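Local coordinates for protein aminotransferase, class I (Staphylococcus aureus, PDB 2O1B) that probably catalyses the pyridoxal-5'-phosphate-dependent transfer of amino groups between amino acids and 2-oxo acids, as aspartate aminotransferases do, at residues E88-A93 / Y296-Y301; L137-D140 / D145-A148; K209-D214 / G241-I246; V339-P344 / E350-F355. All coordinates share one frame; numbering follows the deposited sequence.

Interaction 1 (E88-A93 / Y296-Y301); sequences EAFKQA and YALNHY
The carbonyl O of Ala93 receives a hydrogen bond from a water 2.7 Å away, and the same water accepts a weak one from ND2 of Asn299, so a single water bridges the two segments. The motif is helix-helix packing between helices 88-102 and 288-300, far apart in the chain. Their short segments run roughly the same way, at 36°, with axes 9.7 Å apart. Apart from the water the two segments meet mainly through van der Waals packing. The CB of Ala93 points toward the partner helix, where it meets Asn299 ND2 at 3.5 Å and looks across to Leu298 CB at 4.3 Å. Asn299 leaves its helix to one side, but its amide swings in, because CG sits beside its backbone N (chi1 -74°) and carries ND2 to Ala93. Phe90 turns its ring edge to Leu298, and its side chain also touches Ala294 and Ile295 of helix 288-300 and Ile114 of strand 112-115. Phe90 thus sits between that helix and an outer strand of the main sheet, its side chain about 11 Å from the bound cofactor. Leu298 answers with CD1, which lies in the plane of the Phe90 ring, 3.8 Å from CE1.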
loop_
_atom_site.group_PDB
_atom_site.type_symbol
_atom_site.label_atom_id
_atom_site.label_comp_id
_atom_site.label_asym_id
_atom_site.label_seq_id
_atom_site.Cartn_x
_atom_site.Cartn_y
_atom_site.Cartn_z
ATOM N N GLU A 88 -4.122 -3.372 -18.887
ATOM C CA GLU A 88 -4.866 -2.583 -19.864
ATOM C C GLU A 88 -6.374 -2.758 -19.713
ATOM O O GLU A 88 -7.132 -1.784 -19.780
ATOM C CB GLU A 88 -4.440 -2.951 -21.281
ATOM C CG GLU A 88 -3.340 -2.062 -21.838
ATOM C CD GLU A 88 -3.808 -0.629 -22.047
ATOM O OE1 GLU A 88 -4.714 -0.405 -22.890
ATOM O OE2 GLU A 88 -3.270 0.270 -21.361
ATOM N N ALA A 89 -6.801 -4.002 -19.512
ATOM C CA ALA A 89 -8.214 -4.311 -19.313
ATOM C C ALA A 89 -8.804 -3.607 -18.076
ATOM O O ALA A 89 -9.984 -3.266 -18.071
ATOM C CB ALA A 89 -8.424 -5.807 -19.235
ATOM N N PHE A 90 -7.983 -3.393 -17.047
ATOM C CA PHE A 90 -8.417 -2.680 -15.830
ATOM C C PHE A 90 -8.538 -1.195 -16.139
ATOM O O PHE A 90 -9.591 -0.597 -15.900
ATOM C CB PHE A 90 -7.477 -2.971 -14.634
ATOM C CG PHE A 90 -8.028 -2.563 -13.255
ATOM C CD1 PHE A 90 -9.360 -2.205 -13.064
ATOM C CD2 PHE A 90 -7.186 -2.571 -12.141
ATOM C CE1 PHE A 90 -9.827 -1.826 -11.796
ATOM C CE2 PHE A 90 -7.648 -2.213 -10.869
ATOM C CZ PHE A 90 -8.965 -1.838 -10.700
ATOM N N LYS A 91 -7.486 -0.608 -16.714
ATOM C CA LYS A 91 -7.544 0.806 -17.123
ATOM C C LYS A 91 -8.763 1.076 -18.012
ATOM O O LYS A 91 -9.415 2.117 -17.904
ATOM C CB LYS A 91 -6.268 1.202 -17.867
ATOM C CG LYS A 91 -4.984 1.063 -17.060
ATOM C CD LYS A 91 -3.801 1.439 -17.934
ATOM C CE LYS A 91 -2.477 1.205 -17.226
ATOM N NZ LYS A 91 -1.353 1.221 -18.212
ATOM N N GLN A 92 -9.053 0.119 -18.891
ATOM C CA GLN A 92 -10.173 0.203 -19.812
ATOM C C GLN A 92 -11.530 0.052 -19.124
ATOM O O GLN A 92 -12.493 0.711 -19.515
ATOM C CB GLN A 92 -10.021 -0.831 -20.927
ATOM C CG GLN A 92 -11.063 -0.716 -22.030
ATOM C CD GLN A 92 -10.877 0.522 -22.897
ATOM O OE1 GLN A 92 -9.810 0.735 -23.458
ATOM N NE2 GLN A 92 -11.924 1.324 -23.027
ATOM N N ALA A 93 -11.617 -0.826 -18.124
ATOM C CA ALA A 93 -12.872 -1.004 -17.378
ATOM C C ALA A 93 -13.205 0.263 -16.596
ATOM O O ALA A 93 -14.375 0.597 -16.419
ATOM C CB ALA A 93 -12.795 -2.204 -16.446
ATOM N N TYR A 296 -14.161 -7.393 -13.517
ATOM C CA TYR A 296 -15.442 -8.067 -13.625
ATOM C C TYR A 296 -16.527 -7.252 -12.930
ATOM O O TYR A 296 -17.608 -7.089 -13.475
ATOM C CB TYR A 296 -15.359 -9.465 -13.034
ATOM C CG TYR A 296 -16.527 -10.317 -13.432
ATOM C CD1 TYR A 296 -17.615 -10.485 -12.578
ATOM C CD2 TYR A 296 -16.564 -10.927 -14.682
ATOM C CE1 TYR A 296 -18.694 -11.260 -12.953
ATOM C CE2 TYR A 296 -17.633 -11.704 -15.062
ATOM C CZ TYR A 296 -18.689 -11.866 -14.195
ATOM O OH TYR A 296 -19.747 -12.641 -14.584
ATOM N N ALA A 297 -16.213 -6.706 -11.752
ATOM C CA ALA A 297 -17.182 -5.933 -10.980
ATOM C C ALA A 297 -17.649 -4.703 -11.747
ATOM O O ALA A 297 -18.849 -4.506 -11.942
ATOM C CB ALA A 297 -16.610 -5.544 -9.632
ATOM N N LEU A 298 -16.689 -3.891 -12.182
ATOM C CA LEU A 298 -16.960 -2.652 -12.905
ATOM C C LEU A 298 -17.739 -2.871 -14.180
ATOM O O LEU A 298 -18.660 -2.118 -14.477
ATOM C CB LEU A 298 -15.651 -1.915 -13.212
ATOM C CG LEU A 298 -14.954 -1.336 -11.978
ATOM C CD1 LEU A 298 -13.515 -0.938 -12.297
ATOM C CD2 LEU A 298 -15.743 -0.147 -11.468
ATOM N N ASN A 299 -17.368 -3.909 -14.924
ATOM C CA ASN A 299 -18.022 -4.210 -16.194
ATOM C C ASN A 299 -19.460 -4.702 -16.075
ATOM O O ASN A 299 -20.275 -4.446 -16.957
ATOM C CB ASN A 299 -17.210 -5.232 -17.001
ATOM C CG ASN A 299 -15.948 -4.641 -17.613
ATOM O OD1 ASN A 299 -15.049 -5.385 -18.012
ATOM N ND2 ASN A 299 -15.867 -3.308 -17.689
ATOM N N HIS A 300 -19.780 -5.415 -15.004
ATOM C CA HIS A 300 -21.051 -6.153 -14.987
ATOM C C HIS A 300 -22.062 -5.769 -13.911
ATOM O O HIS A 300 -23.180 -6.289 -13.919
ATOM C CB HIS A 300 -20.787 -7.655 -14.911
ATOM C CG HIS A 300 -20.053 -8.195 -16.093
ATOM N ND1 HIS A 300 -18.716 -8.529 -16.048
ATOM C CD2 HIS A 300 -20.470 -8.466 -17.352
ATOM C CE1 HIS A 300 -18.340 -8.983 -17.232
ATOM N NE2 HIS A 300 -19.382 -8.944 -18.043
ATOM N N TYR A 301 -21.697 -4.867 -13.000
ATOM C CA TYR A 301 -22.548 -4.647 -11.818
ATOM C C TYR A 301 -23.153 -3.251 -11.628
ATOM O O TYR A 301 -23.329 -2.786 -10.502
ATOM C CB TYR A 301 -21.851 -5.151 -10.550
ATOM C CG TYR A 301 -21.720 -6.661 -10.518
ATOM C CD1 TYR A 301 -20.626 -7.298 -11.105
ATOM C CD2 TYR A 301 -22.690 -7.446 -9.903
ATOM C CE1 TYR A 301 -20.508 -8.686 -11.086
ATOM C CE2 TYR A 301 -22.580 -8.832 -9.873
ATOM C CZ TYR A 301 -21.486 -9.442 -10.459
ATOM O OH TYR A 301 -21.379 -10.809 -10.421
HETATM O O HOH W 1 -16.603 -0.840 -17.026
#

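Interaction 2 (L137-D140 / D145-A148); sequences LLPD and DYLA
Leu138 reaches from strand 135-140 toward helix 146-152 and touches both Tyr146 and Leu147. Its CB points toward the helix without reaching it. CG then comes to 4.0 Å from Tyr146 CB, and beyond it the branches divide: CD1 stays with Tyr146, 3.9 Å from that same CB, while CD2 turns to the backbone of Leu147 and ends 3.9 Å from its CA. Neither torsion of Leu138 is staggered (chi1 -96°, chi2 25°), and in this twisted form the two methyls straddle the step from Tyr146 to Leu147. Pro139 adds its CD at the edge of the Tyr146 ring, close to the ring plane and 4.3 Å from Tyr146 CD2. The setting is the beta-alpha-beta unit of strand 135-140, helix 146-152 and strand 156-161, whose two strands lie side by side in the main sheet and whose crossover helix packs back on the strand it follows. The side chain of Tyr146 lies about 4 Å from the bound pyridoxal-5'-phosphate. Its OH hydrogen-bonds to Asp220 and Thr188, both of which line the cofactor pocket, and its ring stacks on Tyr186. The chemistry therefore divides along one residue: Leu138 and Pro139 give the base and edge of Tyr146 a shaped but undirected apolar seat, and the directional bonds that can fix how the phenol is aimed are made at its hydroxyl, beside the cofactor.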
loop_
_atom_site.group_PDB
_atom_site.type_symbol
_atom_site.label_atom_id
_atom_site.label_comp_id
_atom_site.label_asym_id
_atom_site.label_seq_id
_atom_site.Cartn_x
_atom_site.Cartn_y
_atom_site.Cartn_z
ATOM N N LEU A 137 -7.150 22.534 2.542
ATOM C CA LEU A 137 -8.488 22.681 3.124
ATOM C C LEU A 137 -9.163 21.329 3.289
ATOM O O LEU A 137 -9.249 20.567 2.335
ATOM C CB LEU A 137 -9.353 23.605 2.269
ATOM C CG LEU A 137 -8.989 25.081 2.429
ATOM C CD1 LEU A 137 -9.637 25.916 1.346
ATOM C CD2 LEU A 137 -9.443 25.558 3.803
ATOM N N LEU A 138 -9.630 21.062 4.514
ATOM C CA LEU A 138 -10.263 19.802 4.893
ATOM C C LEU A 138 -11.708 20.005 5.392
ATOM O O LEU A 138 -11.937 20.804 6.300
ATOM C CB LEU A 138 -9.424 19.135 5.997
ATOM C CG LEU A 138 -8.370 18.066 5.648
ATOM C CD1 LEU A 138 -7.787 18.128 4.240
ATOM C CD2 LEU A 138 -7.270 17.940 6.672
ATOM N N PRO A 139 -12.686 19.266 4.819
ATOM C CA PRO A 139 -14.086 19.457 5.221
ATOM C C PRO A 139 -14.300 19.229 6.713
ATOM O O PRO A 139 -13.850 18.216 7.268
ATOM C CB PRO A 139 -14.838 18.380 4.422
ATOM C CG PRO A 139 -13.965 18.050 3.300
ATOM C CD PRO A 139 -12.553 18.222 3.789
ATOM N N ASP A 140 -14.963 20.191 7.350
ATOM C CA ASP A 140 -15.351 20.106 8.758
ATOM C C ASP A 140 -16.855 20.364 8.848
ATOM O O ASP A 140 -17.283 21.502 8.666
ATOM C CB ASP A 140 -14.577 21.151 9.560
ATOM C CG ASP A 140 -14.851 21.078 11.058
ATOM O OD1 ASP A 140 -15.717 20.272 11.491
ATOM O OD2 ASP A 140 -14.188 21.837 11.799
ATOM N N ASP A 145 -9.507 10.522 7.665
ATOM C CA ASP A 145 -8.195 10.051 7.207
ATOM C C ASP A 145 -7.318 11.052 6.432
ATOM O O ASP A 145 -6.113 10.843 6.294
ATOM C CB ASP A 145 -8.357 8.742 6.427
ATOM C CG ASP A 145 -8.850 7.607 7.302
ATOM O OD1 ASP A 145 -8.907 7.792 8.534
ATOM O OD2 ASP A 145 -9.186 6.526 6.772
ATOM N N TYR A 146 -7.909 12.148 5.959
ATOM C CA TYR A 146 -7.169 13.111 5.137
ATOM C C TYR A 146 -6.037 13.765 5.916
ATOM O O TYR A 146 -4.962 13.969 5.377
ATOM C CB TYR A 146 -8.072 14.214 4.583
ATOM C CG TYR A 146 -9.322 13.739 3.880
ATOM C CD1 TYR A 146 -9.337 12.530 3.165
ATOM C CD2 TYR A 146 -10.475 14.514 3.901
ATOM C CE1 TYR A 146 -10.505 12.087 2.507
ATOM C CE2 TYR A 146 -11.633 14.098 3.247
ATOM C CZ TYR A 146 -11.645 12.887 2.562
ATOM O OH TYR A 146 -12.792 12.499 1.925
ATOM N N LEU A 147 -6.286 14.063 7.187
ATOM C CA LEU A 147 -5.366 14.853 8.009
ATOM C C LEU A 147 -3.970 14.231 8.012
ATOM O O LEU A 147 -2.969 14.942 7.906
ATOM C CB LEU A 147 -5.896 14.957 9.446
ATOM C CG LEU A 147 -5.609 16.133 10.387
ATOM C CD1 LEU A 147 -5.659 15.673 11.837
ATOM C CD2 LEU A 147 -4.322 16.870 10.113
ATOM N N ALA A 148 -3.917 12.911 8.153
ATOM C CA ALA A 148 -2.656 12.174 8.167
ATOM C C ALA A 148 -1.825 12.429 6.907
ATOM O O ALA A 148 -0.615 12.686 6.998
ATOM C CB ALA A 148 -2.916 10.669 8.336
#

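Interaction 3 (K209-D214 / G241-I246); sequences KFKGTD and GKDVAI
Phe210 meets Val244 through its backbone, its O lying 4.2 Å from Val244 CG1, while its ring leads off elsewhere. One face of that ring carries CG of Lys209, 3.7 Å above the plane and offset toward the rim, and Trp171 packs against the ring edge-to-face. The peptide carbonyl of Phe210 is the other flat group of note. Thr213 N and Thr213 OG1 both reach its O from the same side of the carbonyl plane; the hydroxyl lies 32° out of that plane, and its bond is so short that the length is doubtful. These bonds close a type II turn from Phe210 to Thr213, with Gly212 at the positive phi (78°) that such a turn needs. The turn brings the backbone of Lys211 up to Val244, whose CG1 is 3.7 Å from Lys211 CA and 4.0 Å from its CB. Farther along, the aliphatic part of Lys211 runs past Asp243, with CD 4.4 Å from OD2. The lysine chain then bends at its last two torsions and leaves Lys211 NZ 6.7 Å from Asp243 OD2, too far for an ion pair, though the opposite charges may attract weakly. Backbone bonds join Val244 and Ile246 to Ile217. The turn leaving helix 200-210 packs where strands 216-220 and 245-250 begin side by side, a helix-to-strand connection of the alpha/beta sheet that forms the large domain of fold-type I aminotransferases.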
loop_
_atom_site.group_PDB
_atom_site.type_symbol
_atom_site.label_atom_id
_atom_site.label_comp_id
_atom_site.label_asym_id
_atom_site.label_seq_id
_atom_site.Cartn_x
_atom_site.Cartn_y
_atom_site.Cartn_z
ATOM N N LYS A 209 -14.037 28.858 -9.048
ATOM C CA LYS A 209 -13.291 29.553 -8.000
ATOM C C LYS A 209 -11.777 29.299 -8.095
ATOM O O LYS A 209 -10.985 30.208 -7.828
ATOM C CB LYS A 209 -13.831 29.175 -6.616
ATOM C CG LYS A 209 -13.177 29.901 -5.427
ATOM C CD LYS A 209 -13.716 31.315 -5.236
ATOM C CE LYS A 209 -13.054 31.987 -4.052
ATOM N NZ LYS A 209 -11.982 32.921 -4.468
ATOM N N PHE A 210 -11.385 28.079 -8.488
ATOM C CA PHE A 210 -9.965 27.684 -8.455
ATOM C C PHE A 210 -9.290 27.407 -9.804
ATOM O O PHE A 210 -8.099 27.074 -9.842
ATOM C CB PHE A 210 -9.734 26.514 -7.471
ATOM C CG PHE A 210 -10.178 26.820 -6.070
ATOM C CD1 PHE A 210 -9.469 27.717 -5.285
ATOM C CD2 PHE A 210 -11.339 26.251 -5.555
ATOM C CE1 PHE A 210 -9.885 28.025 -4.006
ATOM C CE2 PHE A 210 -11.766 26.562 -4.274
ATOM C CZ PHE A 210 -11.039 27.443 -3.498
ATOM N N LYS A 211 -10.023 27.535 -10.905
ATOM C CA LYS A 211 -9.405 27.368 -12.223
ATOM C C LYS A 211 -8.452 28.545 -12.457
ATOM O O LYS A 211 -8.789 29.693 -12.161
ATOM C CB LYS A 211 -10.456 27.234 -13.340
ATOM C CG LYS A 211 -9.901 27.321 -14.771
ATOM C CD LYS A 211 -10.915 26.891 -15.852
ATOM C CE LYS A 211 -12.228 27.669 -15.794
ATOM N NZ LYS A 211 -12.074 29.134 -16.027
ATOM N N GLY A 212 -7.249 28.242 -12.944
ATOM C CA GLY A 212 -6.232 29.272 -13.155
ATOM C C GLY A 212 -5.513 29.720 -11.892
ATOM O O GLY A 212 -4.765 30.698 -11.913
ATOM N N THR A 213 -5.757 29.023 -10.781
ATOM C CA THR A 213 -4.963 29.215 -9.567
ATOM C C THR A 213 -4.093 27.969 -9.458
ATOM O O THR A 213 -4.238 27.060 -10.266
ATOM C CB THR A 213 -5.846 29.374 -8.303
ATOM O OG1 THR A 213 -6.632 28.193 -8.100
ATOM C CG2 THR A 213 -6.769 30.587 -8.424
ATOM N N ASP A 214 -3.186 27.916 -8.489
ATOM C CA ASP A 214 -2.459 26.660 -8.272
ATOM C C ASP A 214 -3.134 25.734 -7.253
ATOM O O ASP A 214 -2.511 24.793 -6.767
ATOM C CB ASP A 214 -0.953 26.858 -7.994
ATOM C CG ASP A 214 -0.653 28.033 -7.060
ATOM O OD1 ASP A 214 -1.582 28.777 -6.660
ATOM O OD2 ASP A 214 0.547 28.219 -6.739
ATOM N N GLY A 241 -13.692 20.335 -15.185
ATOM C CA GLY A 241 -13.391 19.552 -13.978
ATOM C C GLY A 241 -11.982 18.976 -13.932
ATOM O O GLY A 241 -11.278 19.100 -12.920
ATOM N N LYS A 242 -11.568 18.354 -15.034
ATOM C CA LYS A 242 -10.255 17.721 -15.125
ATOM C C LYS A 242 -9.097 18.716 -15.080
ATOM O O LYS A 242 -7.953 18.321 -14.854
ATOM C CB LYS A 242 -10.155 16.848 -16.380
ATOM C CG LYS A 242 -11.099 15.650 -16.372
ATOM C CD LYS A 242 -10.752 14.621 -17.452
ATOM C CE LYS A 242 -10.800 15.213 -18.851
ATOM N NZ LYS A 242 -10.416 14.187 -19.869
ATOM N N ASP A 243 -9.385 19.996 -15.294
ATOM C CA ASP A 243 -8.357 21.036 -15.240
ATOM C C ASP A 243 -7.917 21.333 -13.819
ATOM O O ASP A 243 -6.816 21.834 -13.592
ATOM C CB ASP A 243 -8.875 22.332 -15.849
ATOM C CG ASP A 243 -9.058 22.255 -17.350
ATOM O OD1 ASP A 243 -8.857 21.181 -17.958
ATOM O OD2 ASP A 243 -9.419 23.298 -17.922
ATOM N N VAL A 244 -8.794 21.053 -12.861
ATOM C CA VAL A 244 -8.523 21.400 -11.460
ATOM C C VAL A 244 -8.488 20.193 -10.529
ATOM O O VAL A 244 -7.878 20.260 -9.465
ATOM C CB VAL A 244 -9.558 22.397 -10.882
ATOM C CG1 VAL A 244 -9.609 23.681 -11.698
ATOM C CG2 VAL A 244 -10.941 21.742 -10.789
ATOM N N ALA A 245 -9.147 19.108 -10.922
ATOM C CA ALA A 245 -9.460 18.035 -9.984
ATOM C C ALA A 245 -9.144 16.615 -10.439
ATOM O O ALA A 245 -9.085 16.318 -11.643
ATOM C CB ALA A 245 -10.933 18.109 -9.584
ATOM N N ILE A 246 -8.949 15.745 -9.447
ATOM C CA ILE A 246 -9.068 14.300 -9.639
ATOM C C ILE A 246 -10.224 13.824 -8.789
ATOM O O ILE A 246 -10.586 14.461 -7.797
ATOM C CB ILE A 246 -7.792 13.505 -9.228
ATOM C CG1 ILE A 246 -7.380 13.816 -7.781
ATOM C CG2 ILE A 246 -6.662 13.756 -10.216
ATOM C CD1 ILE A 246 -6.282 12.884 -7.224
#

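Interaction 4 (V339-P344 / E350-F355); sequences VWLETP and EQFEQF
Phe352 gathers this contact: Pro344 and Leu341 meet its ring, Thr343 its CB and the adjoining rim. It joins strand 338-342 of the C-terminal antiparallel sheet to helix 349-360, which follows after a short connection. The CH-pi interaction comes first: Pro344 CD stands over one face of the ring, 3.5 Å from its centroid and only 10° off the normal, with CG of the proline also beside CE2. Apolar packing supplies most of the rest. Leu341 CD1 lies in the ring plane at the edge, 4.0 Å from Phe352 CE1, and the two side chains run at about a right angle. Thr343 slides past in the opposite direction to Phe352, its CG2 3.7 Å from Phe352 CB. The ring is carried in among these partners because CG of Phe352 is anti to its backbone N (chi1 -162°). The polar half of Thr343 looks elsewhere: OG1 hydrogen-bonds to the backbone O of Tyr347, in the connection itself. Leu341 also packs on Val378 and Ile380 of the neighbouring strand. The chemistry is thus split at Thr343, whose methyl joins a buried, uncharged seat for the phenyl ring while its hydroxyl bonds to the connection between strand and helix.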
loop_
_atom_site.group_PDB
_atom_site.type_symbol
_atom_site.label_atom_id
_atom_site.label_comp_id
_atom_site.label_asym_id
_atom_site.label_seq_id
_atom_site.Cartn_x
_atom_site.Cartn_y
_atom_site.Cartn_z
ATOM N N VAL A 339 -26.826 8.129 9.235
ATOM C CA VAL A 339 -27.590 9.309 9.665
ATOM C C VAL A 339 -26.771 10.118 10.692
ATOM O O VAL A 339 -26.127 9.549 11.568
ATOM C CB VAL A 339 -29.023 8.950 10.159
ATOM C CG1 VAL A 339 -29.825 10.208 10.540
ATOM C CG2 VAL A 339 -29.784 8.181 9.078
ATOM N N TRP A 340 -26.774 11.437 10.524
ATOM C CA TRP A 340 -26.010 12.395 11.339
ATOM C C TRP A 340 -27.008 12.920 12.364
ATOM O O TRP A 340 -27.927 13.665 12.016
ATOM C CB TRP A 340 -25.487 13.498 10.400
ATOM C CG TRP A 340 -24.539 14.571 10.899
ATOM C CD1 TRP A 340 -24.689 15.918 10.732
ATOM C CD2 TRP A 340 -23.271 14.392 11.550
ATOM N NE1 TRP A 340 -23.613 16.596 11.252
ATOM C CE2 TRP A 340 -22.721 15.683 11.754
ATOM C CE3 TRP A 340 -22.539 13.272 11.969
ATOM C CZ2 TRP A 340 -21.496 15.882 12.394
ATOM C CZ3 TRP A 340 -21.309 13.471 12.608
ATOM C CH2 TRP A 340 -20.802 14.763 12.815
ATOM N N LEU A 341 -26.837 12.485 13.622
ATOM C CA LEU A 341 -27.793 12.718 14.714
ATOM C C LEU A 341 -27.246 13.743 15.698
ATOM O O LEU A 341 -26.094 13.650 16.105
ATOM C CB LEU A 341 -28.013 11.403 15.483
ATOM C CG LEU A 341 -29.263 10.984 16.278
ATOM C CD1 LEU A 341 -28.830 10.415 17.621
ATOM C CD2 LEU A 341 -30.322 12.062 16.485
ATOM N N GLU A 342 -28.076 14.707 16.095
ATOM C CA GLU A 342 -27.713 15.634 17.174
ATOM C C GLU A 342 -27.566 14.908 18.505
ATOM O O GLU A 342 -28.339 13.993 18.813
ATOM C CB GLU A 342 -28.772 16.735 17.329
ATOM C CG GLU A 342 -28.886 17.677 16.137
ATOM C CD GLU A 342 -29.530 19.019 16.486
ATOM O OE1 GLU A 342 -29.385 19.492 17.633
ATOM O OE2 GLU A 342 -30.190 19.599 15.603
ATOM N N THR A 343 -26.560 15.305 19.285
ATOM C CA THR A 343 -26.510 14.938 20.692
ATOM C C THR A 343 -27.519 15.791 21.477
ATOM O O THR A 343 -27.822 16.930 21.085
ATOM C CB THR A 343 -25.111 15.102 21.306
ATOM O OG1 THR A 343 -24.715 16.483 21.274
ATOM C CG2 THR A 343 -24.095 14.219 20.580
ATOM N N PRO A 344 -28.056 15.241 22.583
ATOM C CA PRO A 344 -28.989 16.009 23.389
ATOM C C PRO A 344 -28.233 17.026 24.219
ATOM O O PRO A 344 -27.010 16.887 24.372
ATOM C CB PRO A 344 -29.623 14.950 24.293
ATOM C CG PRO A 344 -28.676 13.849 24.341
ATOM C CD PRO A 344 -27.826 13.897 23.134
ATOM N N GLU A 350 -18.759 12.585 22.466
ATOM C CA GLU A 350 -18.049 11.516 23.162
ATOM C C GLU A 350 -18.792 11.065 24.419
ATOM O O GLU A 350 -18.832 9.870 24.730
ATOM C CB GLU A 350 -16.614 11.946 23.471
ATOM C CG GLU A 350 -15.750 12.143 22.219
ATOM C CD GLU A 350 -14.312 12.551 22.537
ATOM O OE1 GLU A 350 -13.398 11.763 22.214
ATOM O OE2 GLU A 350 -14.088 13.648 23.107
ATOM N N GLN A 351 -19.393 12.019 25.127
ATOM C CA GLN A 351 -20.255 11.715 26.267
ATOM C C GLN A 351 -21.504 10.959 25.832
ATOM O O GLN A 351 -21.924 10.016 26.498
ATOM C CB GLN A 351 -20.640 12.993 27.013
ATOM C CG GLN A 351 -19.524 13.555 27.877
ATOM C CD GLN A 351 -19.776 14.974 28.323
ATOM O OE1 GLN A 351 -20.592 15.692 27.739
ATOM N NE2 GLN A 351 -19.070 15.396 29.374
ATOM N N PHE A 352 -22.091 11.368 24.713
ATOM C CA PHE A 352 -23.255 10.672 24.168
ATOM C C PHE A 352 -22.874 9.299 23.628
ATOM O O PHE A 352 -23.641 8.351 23.763
ATOM C CB PHE A 352 -23.950 11.518 23.094
ATOM C CG PHE A 352 -25.375 11.091 22.791
ATOM C CD1 PHE A 352 -25.813 10.985 21.475
ATOM C CD2 PHE A 352 -26.279 10.802 23.824
ATOM C CE1 PHE A 352 -27.121 10.604 21.182
ATOM C CE2 PHE A 352 -27.593 10.418 23.543
ATOM C CZ PHE A 352 -28.013 10.319 22.209
ATOM N N GLU A 353 -21.684 9.188 23.036
ATOM C CA GLU A 353 -21.176 7.891 22.571
ATOM C C GLU A 353 -21.057 6.916 23.741
ATOM O O GLU A 353 -21.534 5.782 23.659
ATOM C CB GLU A 353 -19.824 8.034 21.868
ATOM C CG GLU A 353 -19.224 6.697 21.411
ATOM C CD GLU A 353 -17.696 6.677 21.387
ATOM O OE1 GLU A 353 -17.055 7.705 21.727
ATOM O OE2 GLU A 353 -17.135 5.612 21.029
ATOM N N GLN A 354 -20.434 7.368 24.827
ATOM C CA GLN A 354 -20.282 6.542 26.018
ATOM C C GLN A 354 -21.631 6.198 26.662
ATOM O O GLN A 354 -21.856 5.045 27.037
ATOM C CB GLN A 354 -19.308 7.186 27.012
ATOM C CG GLN A 354 -18.583 6.183 27.915
ATOM C CD GLN A 354 -17.643 5.218 27.164
ATOM O OE1 GLN A 354 -17.255 5.450 26.006
ATOM N NE2 GLN A 354 -17.272 4.133 27.833
ATOM N N PHE A 355 -22.527 7.182 26.760
ATOM C CA PHE A 355 -23.908 6.948 27.205
ATOM C C PHE A 355 -24.602 5.820 26.431
ATOM O O PHE A 355 -25.124 4.881 27.034
ATOM C CB PHE A 355 -24.726 8.241 27.094
ATOM C CG PHE A 355 -26.171 8.101 27.519
ATOM C CD1 PHE A 355 -26.527 8.165 28.863
ATOM C CD2 PHE A 355 -27.175 7.934 26.572
ATOM C CE1 PHE A 355 -27.863 8.054 29.261
ATOM C CE2 PHE A 355 -28.511 7.819 26.959
ATOM C CZ PHE A 355 -28.852 7.879 28.311
#

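How the interactions relate
From the N terminus, the chain opens interaction 1 at 88-93 and closes it only at 296-301, some two hundred residues later. Within that span lie interaction 2, which closes the short strand-to-helix connection between 140 and 145, and then interaction 3, which spans 209-246; these two follow one another without crossing. Both reach the main seven-stranded sheet and come within about 5 Å of each other, nearest atoms, without touching. Interaction 1 lies on the opposite side of the chain's centre from interaction 2, joining helices beside that sheet's outer strand 112-115. Interaction 4 opens after all three have closed and belongs to the separate four-stranded antiparallel sheet, its centre about 41 Å from that of interaction 1.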